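PDB 1SA3: type II restriction enzyme MspI from Moraxella sp., which recognises the double-stranded DNA sequence 5'-CCGG-3' and cleaves it after the first cytosine, leaving fragments with terminal 5'-phosphates. Local coordinates for residues E[1-4]-E[5-8]; E[49-53]-E[54-58]; E[142-145]-E[146-150]; E[188-191]-E[192-196]; E[223-226]-E[227-231]. One frame throughout, in Å; residues are numbered along the deposited sequence.

Interaction 1: residues E[1-4]-E[5-8]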
loop_
_atom_site.group_PDB
_atom_site.type_symbol
_atom_site.label_atom_id
_atom_site.label_comp_id
_atom_site.label_asym_id
_atom_site.label_seq_id
_atom_site.Cartn_x
_atom_site.Cartn_y
_atom_site.Cartn_z
ATOM N N MET E 1 9.270 -18.281 -7.684
ATOM C CA MET E 1 9.782 -18.955 -8.915
ATOM C C MET E 1 9.866 -17.980 -10.079
ATOM O O MET E 1 8.909 -17.251 -10.347
ATOM C CB MET E 1 8.858 -20.115 -9.312
ATOM C CG MET E 1 9.239 -20.787 -10.630
ATOM S SD MET E 1 8.033 -22.020 -11.194
ATOM C CE MET E 1 7.452 -21.286 -12.736
ATOM N N ARG E 2 11.006 -17.953 -10.766
ATOM C CA ARG E 2 11.136 -17.076 -11.917
ATOM C C ARG E 2 10.397 -17.739 -13.055
ATOM O O ARG E 2 10.981 -18.458 -13.869
ATOM C CB ARG E 2 12.593 -16.854 -12.313
ATOM C CG ARG E 2 13.315 -15.845 -11.452
ATOM C CD ARG E 2 14.307 -15.068 -12.280
ATOM N NE ARG E 2 15.241 -14.321 -11.448
ATOM C CZ ARG E 2 16.264 -13.625 -11.926
ATOM N NH1 ARG E 2 16.482 -13.577 -13.232
ATOM N NH2 ARG E 2 17.076 -12.985 -11.097
ATOM N N THR E 3 9.094 -17.503 -13.085
ATOM C CA THR E 3 8.231 -18.056 -14.108
ATOM C C THR E 3 8.625 -17.477 -15.445
ATOM O O THR E 3 9.519 -16.634 -15.531
ATOM C CB THR E 3 6.790 -17.670 -13.848
ATOM O OG1 THR E 3 6.684 -16.243 -13.905
ATOM C CG2 THR E 3 6.355 -18.154 -12.485
ATOM N N GLU E 4 7.940 -17.930 -16.487
ATOM C CA GLU E 4 8.194 -17.456 -17.834
ATOM C C GLU E 4 8.037 -15.937 -17.882
ATOM O O GLU E 4 8.888 -15.234 -18.422
ATOM C CB GLU E 4 7.216 -18.111 -18.811
ATOM C CG GLU E 4 7.540 -17.867 -20.274
ATOM C CD GLU E 4 6.469 -18.404 -21.218
ATOM O OE1 GLU E 4 6.773 -18.580 -22.417
ATOM O OE2 GLU E 4 5.325 -18.635 -20.770
ATOM N N LEU E 5 6.945 -15.429 -17.314
ATOM C CA LEU E 5 6.699 -13.991 -17.313
ATOM C C LEU E 5 7.711 -13.231 -16.465
ATOM O O LEU E 5 8.262 -12.229 -16.912
ATOM C CB LEU E 5 5.286 -13.684 -16.804
ATOM C CG LEU E 5 4.904 -12.201 -16.716
ATOM C CD1 LEU E 5 5.016 -11.538 -18.088
ATOM C CD2 LEU E 5 3.486 -12.076 -16.171
ATOM N N LEU E 6 7.959 -13.696 -15.245
ATOM C CA LEU E 6 8.903 -12.999 -14.376
ATOM C C LEU E 6 10.308 -13.045 -14.948
ATOM O O LEU E 6 11.064 -12.083 -14.828
ATOM C CB LEU E 6 8.915 -13.595 -12.969
ATOM C CG LEU E 6 8.067 -12.910 -11.894
ATOM C CD1 LEU E 6 8.494 -13.449 -10.527
ATOM C CD2 LEU E 6 8.259 -11.381 -11.940
ATOM N N SER E 7 10.663 -14.167 -15.566
ATOM C CA SER E 7 11.992 -14.293 -16.150
ATOM C C SER E 7 12.143 -13.223 -17.218
ATOM O O SER E 7 13.193 -12.595 -17.342
ATOM C CB SER E 7 12.183 -15.681 -16.767
ATOM O OG SER E 7 13.470 -15.779 -17.361
ATOM N N LYS E 8 11.079 -13.005 -17.979
ATOM C CA LYS E 8 11.095 -11.993 -19.024
ATOM C C LYS E 8 11.255 -10.599 -18.435
ATOM O O LYS E 8 12.055 -9.798 -18.924
ATOM C CB LYS E 8 9.809 -12.049 -19.849
ATOM C CG LYS E 8 9.643 -10.869 -20.794
ATOM C CD LYS E 8 8.300 -10.917 -21.517
ATOM C CE LYS E 8 7.898 -9.542 -22.029
ATOM N NZ LYS E 8 8.895 -8.985 -22.977
#
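With chi1 at 62°, the hydroxyl of Thr3 is tucked between its own backbone N and carbonyl carbon, and from there OG1 faces the start of helix 4-12 and reaches the amide of Leu6. Thr3 is the N-cap residue: Leu6 N donates to Thr3 OG1 over 3.1 Å in a nearly straight bond of 170°, replacing the carbonyl partner that a first-turn amide lacks. The Leu6 side chain folds back over the same threonine, its CB 3.6 Å from Thr3 OG1, while its methyl CD1 lies 3.8 Å from Met1 O. Behind the cap the ordinary helical pattern begins at once, Ser7 N bonding to Thr3 O at 2.7 Å and Lys8 N to Glu4 O at 3.2 Å. Leu5 and Leu6 carry the turn onto Tyr37 of helix 23-41. At the other side of the cap, Arg2 centres an inverse gamma turn and sends its guanidinium away to Asp16 and Glu213. Thr3 OG1 also bonds to Glu59 of helix 57-69. One buried hydroxyl thus serves two partners: it satisfies an amide at a helix start, where the backbone dipoles probably favour an acceptor, and ties that start to a neighbouring helix.

Interaction 2: residues E[49-53]-E[54-58]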
loop_
_atom_site.group_PDB
_atom_site.type_symbol
_atom_site.label_atom_id
_atom_site.label_comp_id
_atom_site.label_asym_id
_atom_site.label_seq_id
_atom_site.Cartn_x
_atom_site.Cartn_y
_atom_site.Cartn_z
ATOM N N LYS E 49 -7.169 -14.643 -18.752
ATOM C CA LYS E 49 -7.652 -16.019 -18.870
ATOM C C LYS E 49 -6.465 -16.991 -18.908
ATOM O O LYS E 49 -6.526 -18.102 -18.372
ATOM C CB LYS E 49 -8.485 -16.184 -20.138
ATOM C CG LYS E 49 -9.811 -15.453 -20.122
ATOM C CD LYS E 49 -10.577 -15.750 -21.406
ATOM C CE LYS E 49 -11.998 -15.230 -21.348
ATOM N NZ LYS E 49 -12.785 -15.706 -22.518
ATOM N N LYS E 50 -5.385 -16.560 -19.542
ATOM C CA LYS E 50 -4.179 -17.381 -19.643
ATOM C C LYS E 50 -3.544 -17.638 -18.274
ATOM O O LYS E 50 -3.283 -18.786 -17.900
ATOM C CB LYS E 50 -3.155 -16.684 -20.551
ATOM C CG LYS E 50 -1.752 -17.308 -20.579
ATOM C CD LYS E 50 -0.783 -16.428 -21.381
ATOM C CE LYS E 50 0.619 -17.038 -21.491
ATOM N NZ LYS E 50 0.662 -18.246 -22.383
ATOM N N TYR E 51 -3.313 -16.562 -17.524
ATOM C CA TYR E 51 -2.659 -16.661 -16.228
ATOM C C TYR E 51 -3.455 -17.234 -15.072
ATOM O O TYR E 51 -2.870 -17.728 -14.113
ATOM C CB TYR E 51 -2.067 -15.299 -15.855
ATOM C CG TYR E 51 -0.905 -14.940 -16.750
ATOM C CD1 TYR E 51 -0.921 -13.783 -17.528
ATOM C CD2 TYR E 51 0.203 -15.791 -16.851
ATOM C CE1 TYR E 51 0.132 -13.481 -18.386
ATOM C CE2 TYR E 51 1.263 -15.498 -17.711
ATOM C CZ TYR E 51 1.217 -14.345 -18.474
ATOM O OH TYR E 51 2.245 -14.064 -19.342
ATOM N N ASN E 52 -4.780 -17.192 -15.155
ATOM C CA ASN E 52 -5.583 -17.746 -14.078
ATOM C C ASN E 52 -5.846 -19.226 -14.349
ATOM O O ASN E 52 -6.978 -19.694 -14.246
ATOM C CB ASN E 52 -6.912 -17.003 -13.953
ATOM C CG ASN E 52 -7.519 -17.156 -12.575
ATOM O OD1 ASN E 52 -7.049 -16.547 -11.609
ATOM N ND2 ASN E 52 -8.545 -17.988 -12.467
ATOM N N THR E 53 -4.797 -19.956 -14.717
ATOM C CA THR E 53 -4.924 -21.383 -14.995
ATOM C C THR E 53 -3.811 -22.132 -14.286
ATOM O O THR E 53 -2.776 -21.551 -13.953
ATOM C CB THR E 53 -4.813 -21.690 -16.503
ATOM O OG1 THR E 53 -3.458 -21.491 -16.935
ATOM C CG2 THR E 53 -5.741 -20.789 -17.297
ATOM N N ASN E 54 -4.029 -23.422 -14.061
ATOM C CA ASN E 54 -3.045 -24.263 -13.397
ATOM C C ASN E 54 -1.768 -24.397 -14.220
ATOM O O ASN E 54 -0.804 -25.015 -13.771
ATOM C CB ASN E 54 -3.638 -25.645 -13.132
ATOM C CG ASN E 54 -4.717 -25.621 -12.072
ATOM O OD1 ASN E 54 -5.467 -26.584 -11.916
ATOM N ND2 ASN E 54 -4.795 -24.522 -11.326
ATOM N N ALA E 55 -1.769 -23.834 -15.425
ATOM C CA ALA E 55 -0.586 -23.873 -16.278
ATOM C C ALA E 55 0.426 -22.820 -15.805
ATOM O O ALA E 55 1.612 -22.882 -16.150
ATOM C CB ALA E 55 -0.970 -23.621 -17.728
ATOM N N PHE E 56 -0.048 -21.849 -15.023
ATOM C CA PHE E 56 0.811 -20.787 -14.477
ATOM C C PHE E 56 0.421 -20.606 -13.016
ATOM O O PHE E 56 -0.187 -19.606 -12.641
ATOM C CB PHE E 56 0.603 -19.473 -15.229
ATOM C CG PHE E 56 0.951 -19.545 -16.686
ATOM C CD1 PHE E 56 -0.008 -19.894 -17.627
ATOM C CD2 PHE E 56 2.248 -19.289 -17.113
ATOM C CE1 PHE E 56 0.317 -19.988 -18.978
ATOM C CE2 PHE E 56 2.584 -19.379 -18.459
ATOM C CZ PHE E 56 1.617 -19.730 -19.393
ATOM N N PRO E 57 0.779 -21.578 -12.172
ATOM C CA PRO E 57 0.481 -21.593 -10.738
ATOM C C PRO E 57 0.780 -20.308 -9.970
ATOM O O PRO E 57 0.029 -19.936 -9.065
ATOM C CB PRO E 57 1.310 -22.768 -10.229
ATOM C CG PRO E 57 1.381 -23.667 -11.414
ATOM C CD PRO E 57 1.663 -22.701 -12.522
ATOM N N GLN E 58 1.873 -19.635 -10.317
ATOM C CA GLN E 58 2.225 -18.408 -9.610
ATOM C C GLN E 58 1.337 -17.247 -10.032
ATOM O O GLN E 58 0.759 -16.571 -9.185
ATOM C CB GLN E 58 3.707 -18.070 -9.825
ATOM C CG GLN E 58 4.187 -16.820 -9.075
ATOM C CD GLN E 58 5.696 -16.782 -8.917
ATOM O OE1 GLN E 58 6.280 -17.630 -8.243
ATOM N NE2 GLN E 58 6.337 -15.803 -9.541
#
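Tyr51 turns a ring edge toward the face of Phe56 in a T-shaped (edge-to-face) stack, packed across the type I beta turn, Thr53 to Phe56, that joins helix 45-51 to helix 57-69. The centroids are 5.1 Å apart and the planes stand at 73°; CD2 of Tyr51 comes within 3.8 Å of CG of Phe56. Lys50 comes to the CE1-CZ rim of the same phenyl ring, on the side where Tyr51 lies: with CG anti to the backbone N (chi1 171°) and a bend only at the last torsion, the lysine chain runs alongside Tyr51, CD above one face of the phenol, and brings NZ to 3.5 Å from CZ of Phe56.

The next shell is the turn itself. Phe56 N closes it on Thr53 O at 2.9 Å, approaching from above the carbonyl plane, and this fixes the backbone from which the phenyl ring projects back over the end of helix 45-51. Thr53 is held in turn from the helix, and its OG1 lies at the edge of the Phe56 ring, near its plane. Asn52, where helical geometry ends, centres an inverse gamma turn and directs OD1 to Ser63 and Ser64 of the following helix. Farther out, Tyr51 rests on Leu5 and Phe56 on Glu4 of helix 4-12, so the aromatic pair packs the helix connection against the N-terminal helix. Thr53 OG1 donates to Lys50 O at 2.9 Å, with the hydroxyl placed almost straight out from the carbonyl.

Interaction 3: residues E[142-145]-E[146-150]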
loop_
_atom_site.group_PDB
_atom_site.type_symbol
_atom_site.label_atom_id
_atom_site.label_comp_id
_atom_site.label_asym_id
_atom_site.label_seq_id
_atom_site.Cartn_x
_atom_site.Cartn_y
_atom_site.Cartn_z
ATOM N N ILE E 142 -8.615 15.830 13.206
ATOM C CA ILE E 142 -8.133 16.152 14.548
ATOM C C ILE E 142 -7.835 17.652 14.639
ATOM O O ILE E 142 -7.079 18.195 13.834
ATOM C CB ILE E 142 -6.851 15.346 14.873
ATOM C CG1 ILE E 142 -7.147 13.850 14.751
ATOM C CG2 ILE E 142 -6.361 15.671 16.277
ATOM C CD1 ILE E 142 -5.909 12.960 14.703
ATOM N N SER E 143 -8.439 18.323 15.614
ATOM C CA SER E 143 -8.228 19.758 15.776
ATOM C C SER E 143 -7.148 20.035 16.819
ATOM O O SER E 143 -6.575 19.107 17.396
ATOM C CB SER E 143 -9.537 20.437 16.197
ATOM O OG SER E 143 -10.028 19.853 17.386
ATOM N N ASP E 144 -6.866 21.311 17.057
ATOM C CA ASP E 144 -5.863 21.677 18.048
ATOM C C ASP E 144 -6.223 21.042 19.387
ATOM O O ASP E 144 -7.396 20.845 19.699
ATOM C CB ASP E 144 -5.775 23.204 18.195
ATOM C CG ASP E 144 -5.181 23.881 16.966
ATOM O OD1 ASP E 144 -4.538 23.184 16.148
ATOM O OD2 ASP E 144 -5.340 25.113 16.821
ATOM N N GLY E 145 -5.211 20.707 20.178
ATOM C CA GLY E 145 -5.483 20.097 21.464
ATOM C C GLY E 145 -4.399 19.144 21.916
ATOM O O GLY E 145 -3.320 19.081 21.327
ATOM N N GLU E 146 -4.696 18.396 22.973
ATOM C CA GLU E 146 -3.753 17.441 23.536
ATOM C C GLU E 146 -3.365 16.348 22.545
ATOM O O GLU E 146 -2.199 15.956 22.473
ATOM C CB GLU E 146 -4.345 16.814 24.801
ATOM C CG GLU E 146 -3.490 15.724 25.421
ATOM C CD GLU E 146 -4.043 15.232 26.744
ATOM O OE1 GLU E 146 -5.246 14.905 26.810
ATOM O OE2 GLU E 146 -3.271 15.166 27.722
ATOM N N LEU E 147 -4.337 15.859 21.782
ATOM C CA LEU E 147 -4.069 14.811 20.806
ATOM C C LEU E 147 -3.087 15.331 19.765
ATOM O O LEU E 147 -2.055 14.709 19.524
ATOM C CB LEU E 147 -5.364 14.357 20.123
ATOM C CG LEU E 147 -5.215 13.289 19.025
ATOM C CD1 LEU E 147 -4.323 12.152 19.507
ATOM C CD2 LEU E 147 -6.591 12.762 18.648
ATOM N N LYS E 148 -3.390 16.472 19.155
ATOM C CA LYS E 148 -2.485 17.017 18.149
ATOM C C LYS E 148 -1.076 17.232 18.704
ATOM O O LYS E 148 -0.091 16.911 18.045
ATOM C CB LYS E 148 -3.008 18.341 17.580
ATOM C CG LYS E 148 -2.009 19.022 16.629
ATOM C CD LYS E 148 -2.541 20.307 16.010
ATOM C CE LYS E 148 -3.739 20.041 15.104
ATOM N NZ LYS E 148 -4.178 21.267 14.384
ATOM N N GLU E 149 -0.975 17.772 19.913
ATOM C CA GLU E 149 0.336 18.019 20.506
ATOM C C GLU E 149 1.139 16.762 20.825
ATOM O O GLU E 149 2.363 16.779 20.718
ATOM C CB GLU E 149 0.204 18.885 21.761
ATOM C CG GLU E 149 -0.263 20.300 21.466
ATOM C CD GLU E 149 0.534 20.971 20.358
ATOM O OE1 GLU E 149 1.780 20.901 20.388
ATOM O OE2 GLU E 149 -0.080 21.584 19.458
ATOM N N LEU E 150 0.475 15.675 21.212
ATOM C CA LEU E 150 1.199 14.443 21.512
ATOM C C LEU E 150 1.736 13.891 20.190
ATOM O O LEU E 150 2.862 13.384 20.119
ATOM C CB LEU E 150 0.277 13.427 22.200
ATOM C CG LEU E 150 -0.073 13.759 23.663
ATOM C CD1 LEU E 150 -1.206 12.864 24.156
ATOM C CD2 LEU E 150 1.162 13.584 24.536
HETATM O O HOH W 1 -6.583 20.652 12.762
HETATM O O HOH W 2 -6.044 17.667 19.771
HETATM O O HOH W 3 -2.759 21.922 19.359
#
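The start of helix 146-157, with Gly145 in the N-cap position, receives the loop that follows helix 133-140, and Ile142, Asp144 and Lys148 bring the two together. Asp144 and Lys148 lie side by side and point the same way; a bend at chi3 (-65°) in the otherwise extended lysine carries NZ to OD1 of Asp144, a 2.6 Å salt bridge that meets the oxygen nearly in line with its C-O bond. The ammonium has further partners in Glu134 and in a water, which hands a hydrogen bond on to Ile142 O. On another side of the loop Ile142 crosses Leu147 at about a right angle, its CG2 3.8 Å from CD2 of the leucine, and both rest on Tyr178. A second water stands in for a side-chain cap: it donates to Ser143 O and accepts from Lys148 N at 3.0 Å. Gly145 O starts the helical bonding with Glu149 N, also at 3.0 Å. Gly145 itself has a phi of 149°, natural to glycine, because a CB there would crowd the preceding carbonyl oxygen. The buried lysine is thus met by two carboxylates, Asp144 and Glu134, which would probably favour its charged form, while solvent supplies bonds that the glycine cap cannot.

Interaction 4: residues E[188-191]-E[192-196]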
loop_
_atom_site.group_PDB
_atom_site.type_symbol
_atom_site.label_atom_id
_atom_site.label_comp_id
_atom_site.label_asym_id
_atom_site.label_seq_id
_atom_site.Cartn_x
_atom_site.Cartn_y
_atom_site.Cartn_z
ATOM N N THR E 188 -4.533 5.869 2.010
ATOM C CA THR E 188 -5.301 6.258 0.820
ATOM C C THR E 188 -5.443 7.752 0.579
ATOM O O THR E 188 -5.827 8.169 -0.513
ATOM C CB THR E 188 -6.742 5.712 0.853
ATOM O OG1 THR E 188 -7.482 6.400 1.873
ATOM C CG2 THR E 188 -6.747 4.211 1.105
ATOM N N LEU E 189 -5.153 8.544 1.603
ATOM C CA LEU E 189 -5.274 10.001 1.559
ATOM C C LEU E 189 -6.722 10.462 1.641
ATOM O O LEU E 189 -7.061 11.585 1.275
ATOM C CB LEU E 189 -4.616 10.601 0.314
ATOM C CG LEU E 189 -3.101 10.777 0.378
ATOM C CD1 LEU E 189 -2.671 11.652 -0.781
ATOM C CD2 LEU E 189 -2.683 11.421 1.700
ATOM N N ARG E 190 -7.580 9.583 2.128
ATOM C CA ARG E 190 -8.978 9.928 2.317
ATOM C C ARG E 190 -9.408 9.211 3.592
ATOM O O ARG E 190 -9.217 8.001 3.726
ATOM C CB ARG E 190 -9.819 9.485 1.119
ATOM C CG ARG E 190 -11.258 9.960 1.207
ATOM C CD ARG E 190 -12.057 9.564 -0.020
ATOM N NE ARG E 190 -13.492 9.684 0.217
ATOM C CZ ARG E 190 -14.426 9.420 -0.691
ATOM N NH1 ARG E 190 -14.080 9.019 -1.908
ATOM N NH2 ARG E 190 -15.709 9.556 -0.379
ATOM N N ALA E 191 -9.970 9.960 4.538
ATOM C CA ALA E 191 -10.385 9.381 5.817
ATOM C C ALA E 191 -11.582 8.452 5.709
ATOM O O ALA E 191 -11.661 7.463 6.427
ATOM C CB ALA E 191 -10.679 10.490 6.828
ATOM N N GLU E 192 -12.517 8.776 4.826
ATOM C CA GLU E 192 -13.702 7.949 4.642
ATOM C C GLU E 192 -13.477 7.004 3.477
ATOM O O GLU E 192 -12.552 7.201 2.690
ATOM C CB GLU E 192 -14.929 8.827 4.381
ATOM C CG GLU E 192 -15.338 9.663 5.585
ATOM C CD GLU E 192 -15.703 8.805 6.790
ATOM O OE1 GLU E 192 -16.620 7.969 6.660
ATOM O OE2 GLU E 192 -15.079 8.968 7.864
ATOM N N LYS E 193 -14.323 5.984 3.375
ATOM C CA LYS E 193 -14.199 4.983 2.324
ATOM C C LYS E 193 -14.353 5.544 0.921
ATOM O O LYS E 193 -15.142 6.453 0.676
ATOM C CB LYS E 193 -15.208 3.853 2.545
ATOM C CG LYS E 193 -15.043 3.147 3.885
ATOM C CD LYS E 193 -15.911 1.897 3.977
ATOM C CE LYS E 193 -15.690 1.170 5.299
ATOM N NZ LYS E 193 -16.379 -0.145 5.341
ATOM N N SER E 194 -13.575 4.986 0.002
ATOM C CA SER E 194 -13.591 5.391 -1.396
ATOM C C SER E 194 -13.584 4.121 -2.242
ATOM O O SER E 194 -13.079 3.091 -1.804
ATOM C CB SER E 194 -12.347 6.238 -1.704
ATOM O OG SER E 194 -12.199 6.474 -3.096
ATOM N N GLU E 195 -14.164 4.182 -3.436
ATOM C CA GLU E 195 -14.183 3.017 -4.323
ATOM C C GLU E 195 -14.231 3.493 -5.765
ATOM O O GLU E 195 -15.052 4.347 -6.122
ATOM C CB GLU E 195 -15.396 2.115 -4.050
ATOM C CG GLU E 195 -15.311 0.739 -4.723
ATOM C CD GLU E 195 -16.649 0.004 -4.785
ATOM O OE1 GLU E 195 -17.369 0.140 -5.803
ATOM O OE2 GLU E 195 -16.980 -0.708 -3.813
ATOM N N GLY E 196 -13.332 2.959 -6.586
ATOM C CA GLY E 196 -13.296 3.330 -7.990
ATOM C C GLY E 196 -12.834 4.744 -8.293
ATOM O O GLY E 196 -12.943 5.200 -9.432
HETATM O O HOH W 4 -10.397 6.146 1.537
#
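Leaving helix 179-188 through Leu189, whose phi is positive, the chain turns sharply at Ala191 and comes back extended through Lys193 and Ser194, so that Arg190 lies against the returning loop. The side chain of Arg190 is stretched out from CG to NE, with CG opposite the backbone N at chi1 -174°, and it runs across the backbone of residues 192 to 194. CG passes 3.4 Å from Glu192 O. At the end of the chain the guanidinium lies flat beneath a carbonyl: Lys193 O stands 3.3 Å above its plane, over the centre, and CA of Ser194 lies over a face as well. The contact is therefore one of a charged plane with a carbonyl dipole, and the angles rule out hydrogen bonding from NH2 to that oxygen. The methylene of Ser194 packs beside it, with CB 3.3 Å from NH1 of Arg190.

A polar link inside the bend complements this packing. Thr188 OG1 accepts from Arg190 N at 3.2 Å, and a water donates both to Thr188 OG1, at 2.9 Å, and to Glu192 O, at 2.7 Å. The hydroxyl is also bonded to Arg184 O, one turn back in the helix. His200 touches Arg190 and Ser194, while Lys193 forms a salt bridge with Asp223 of helix 222-234. The threonine bond defines an ST turn, here at the C-terminal end of helix 179-188, where the chain enters the connection to strand 203-210 of the central sheet.

Interaction 5: residues E[223-226]-E[227-231]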
loop_
_atom_site.group_PDB
_atom_site.type_symbol
_atom_site.label_atom_id
_atom_site.label_comp_id
_atom_site.label_asym_id
_atom_site.label_seq_id
_atom_site.Cartn_x
_atom_site.Cartn_y
_atom_site.Cartn_z
ATOM N N ASP E 223 -10.811 -2.033 3.339
ATOM C CA ASP E 223 -11.554 -2.458 4.527
ATOM C C ASP E 223 -10.795 -3.520 5.313
ATOM O O ASP E 223 -10.621 -3.393 6.525
ATOM C CB ASP E 223 -12.937 -3.011 4.148
ATOM C CG ASP E 223 -13.942 -1.918 3.830
ATOM O OD1 ASP E 223 -13.605 -0.723 3.980
ATOM O OD2 ASP E 223 -15.072 -2.263 3.430
ATOM N N ASP E 224 -10.337 -4.565 4.623
ATOM C CA ASP E 224 -9.611 -5.644 5.286
ATOM C C ASP E 224 -8.278 -5.202 5.861
ATOM O O ASP E 224 -7.886 -5.639 6.952
ATOM C CB ASP E 224 -9.393 -6.814 4.330
ATOM C CG ASP E 224 -10.689 -7.495 3.945
ATOM O OD1 ASP E 224 -11.720 -7.217 4.585
ATOM O OD2 ASP E 224 -10.681 -8.314 3.009
ATOM N N TYR E 225 -7.572 -4.338 5.139
ATOM C CA TYR E 225 -6.286 -3.859 5.627
ATOM C C TYR E 225 -6.508 -3.131 6.954
ATOM O O TYR E 225 -5.781 -3.351 7.927
ATOM C CB TYR E 225 -5.649 -2.899 4.620
ATOM C CG TYR E 225 -4.341 -2.307 5.100
ATOM C CD1 TYR E 225 -3.143 -3.023 4.992
ATOM C CD2 TYR E 225 -4.299 -1.033 5.676
ATOM C CE1 TYR E 225 -1.935 -2.485 5.441
ATOM C CE2 TYR E 225 -3.096 -0.488 6.128
ATOM C CZ TYR E 225 -1.920 -1.216 6.008
ATOM O OH TYR E 225 -0.727 -0.671 6.439
ATOM N N VAL E 226 -7.516 -2.263 6.981
ATOM C CA VAL E 226 -7.835 -1.506 8.191
ATOM C C VAL E 226 -8.169 -2.461 9.340
ATOM O O VAL E 226 -7.651 -2.319 10.444
ATOM C CB VAL E 226 -9.027 -0.547 7.952
ATOM C CG1 VAL E 226 -9.478 0.085 9.278
ATOM C CG2 VAL E 226 -8.623 0.545 6.965
ATOM N N SER E 227 -9.031 -3.437 9.074
ATOM C CA SER E 227 -9.398 -4.411 10.100
ATOM C C SER E 227 -8.159 -5.104 10.642
ATOM O O SER E 227 -8.028 -5.291 11.852
ATOM C CB SER E 227 -10.355 -5.460 9.533
ATOM O OG SER E 227 -11.583 -4.866 9.149
ATOM N N ASP E 228 -7.248 -5.488 9.750
ATOM C CA ASP E 228 -6.024 -6.161 10.172
ATOM C C ASP E 228 -5.186 -5.276 11.092
ATOM O O ASP E 228 -4.704 -5.736 12.126
ATOM C CB ASP E 228 -5.174 -6.574 8.965
ATOM C CG ASP E 228 -5.830 -7.662 8.126
ATOM O OD1 ASP E 228 -6.745 -8.348 8.627
ATOM O OD2 ASP E 228 -5.415 -7.837 6.963
ATOM N N ARG E 229 -5.003 -4.015 10.707
ATOM C CA ARG E 229 -4.224 -3.074 11.513
ATOM C C ARG E 229 -4.908 -2.825 12.868
ATOM O O ARG E 229 -4.238 -2.780 13.900
ATOM C CB ARG E 229 -4.058 -1.740 10.771
ATOM C CG ARG E 229 -3.299 -1.827 9.447
ATOM C CD ARG E 229 -1.818 -2.140 9.646
ATOM N NE ARG E 229 -1.578 -3.521 10.054
ATOM C CZ ARG E 229 -1.743 -4.578 9.266
ATOM N NH1 ARG E 229 -2.154 -4.422 8.015
ATOM N NH2 ARG E 229 -1.491 -5.797 9.725
ATOM N N ILE E 230 -6.232 -2.661 12.854
ATOM C CA ILE E 230 -7.006 -2.430 14.086
ATOM C C ILE E 230 -6.828 -3.605 15.041
ATOM O O ILE E 230 -6.660 -3.417 16.246
ATOM C CB ILE E 230 -8.529 -2.274 13.803
ATOM C CG1 ILE E 230 -8.800 -0.975 13.043
ATOM C CG2 ILE E 230 -9.317 -2.290 15.119
ATOM C CD1 ILE E 230 -8.492 0.275 13.829
ATOM N N ALA E 231 -6.870 -4.818 14.499
ATOM C CA ALA E 231 -6.699 -6.019 15.319
ATOM C C ALA E 231 -5.296 -6.029 15.924
ATOM O O ALA E 231 -5.123 -6.269 17.121
ATOM C CB ALA E 231 -6.922 -7.278 14.471
HETATM O O HOH W 5 -12.434 -2.274 8.243
HETATM O O HOH W 6 -12.866 -6.218 6.719
#
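Ser227 OG is approached by two waters: one, 2.9 Å away, donates to Asp223 O, and the other, 3.1 Å away, donates to OD1 of Asp224. The carbonyl of Asp223 also takes the amide of Ser227, so a solvent bridge runs beside the first of five successive i to i+4 bonds within 223-231. Among those between 223-226 and 227-231, Ile230 N to Val226 O is 2.8 Å.

Another side of the helix carries a larger contact, between Tyr225 and Arg229. The phenol leaves with CG anti to its amide nitrogen (chi1 177°), and the arginine, bent at chi2 and chi3, curls over it. CG of Arg229 sits above the ring face, 3.9 Å from the Tyr225 centroid, in a CH-pi contact. The guanidinium reaches off-centre for a cation-pi contact, CZ lying 4.9 Å from that centroid; the two planes are 63° apart, and CE1 of Tyr225 meets NH1 at 3.2 Å near the guanidinium edge. Val226 and Ile230 run side by side, CG1 to CG1. Tyr225 OH bonds to the terminal carboxylate of Gly262, and Arg229 NH2 forms a salt bridge with Glu232. A hydrocarbon chain thus covers the buried ring while its cationic end stays with a carboxylate, and the cation-pi term is probably a modest addition to apolar packing.

The five contacts form two touching pairs and one outlier. Interactions 1 and 2 have centres 13 Å apart and meet directly: Gln58 OE1 hydrogen-bonds to Met1 N and its side chain packs on Thr3 and Leu6, and Phe56 packs on Glu4, joining the N-terminal helix to the helix connection at 49-58. Interactions 4 and 5, with centres 14 Å apart, are joined by a 3.1 Å salt bridge from Lys193 NZ to Asp223 OD2. Interaction 3 stands opposite interaction 1 across the chain, their centres about 50 Å apart. The sodium ion is held by Glu35, Asp84 and Asp99, none of them within these segments. Interaction 4 approaches the bound DNA most closely, its nearest atom about 7 Å away, against about 16 Å for interaction 2.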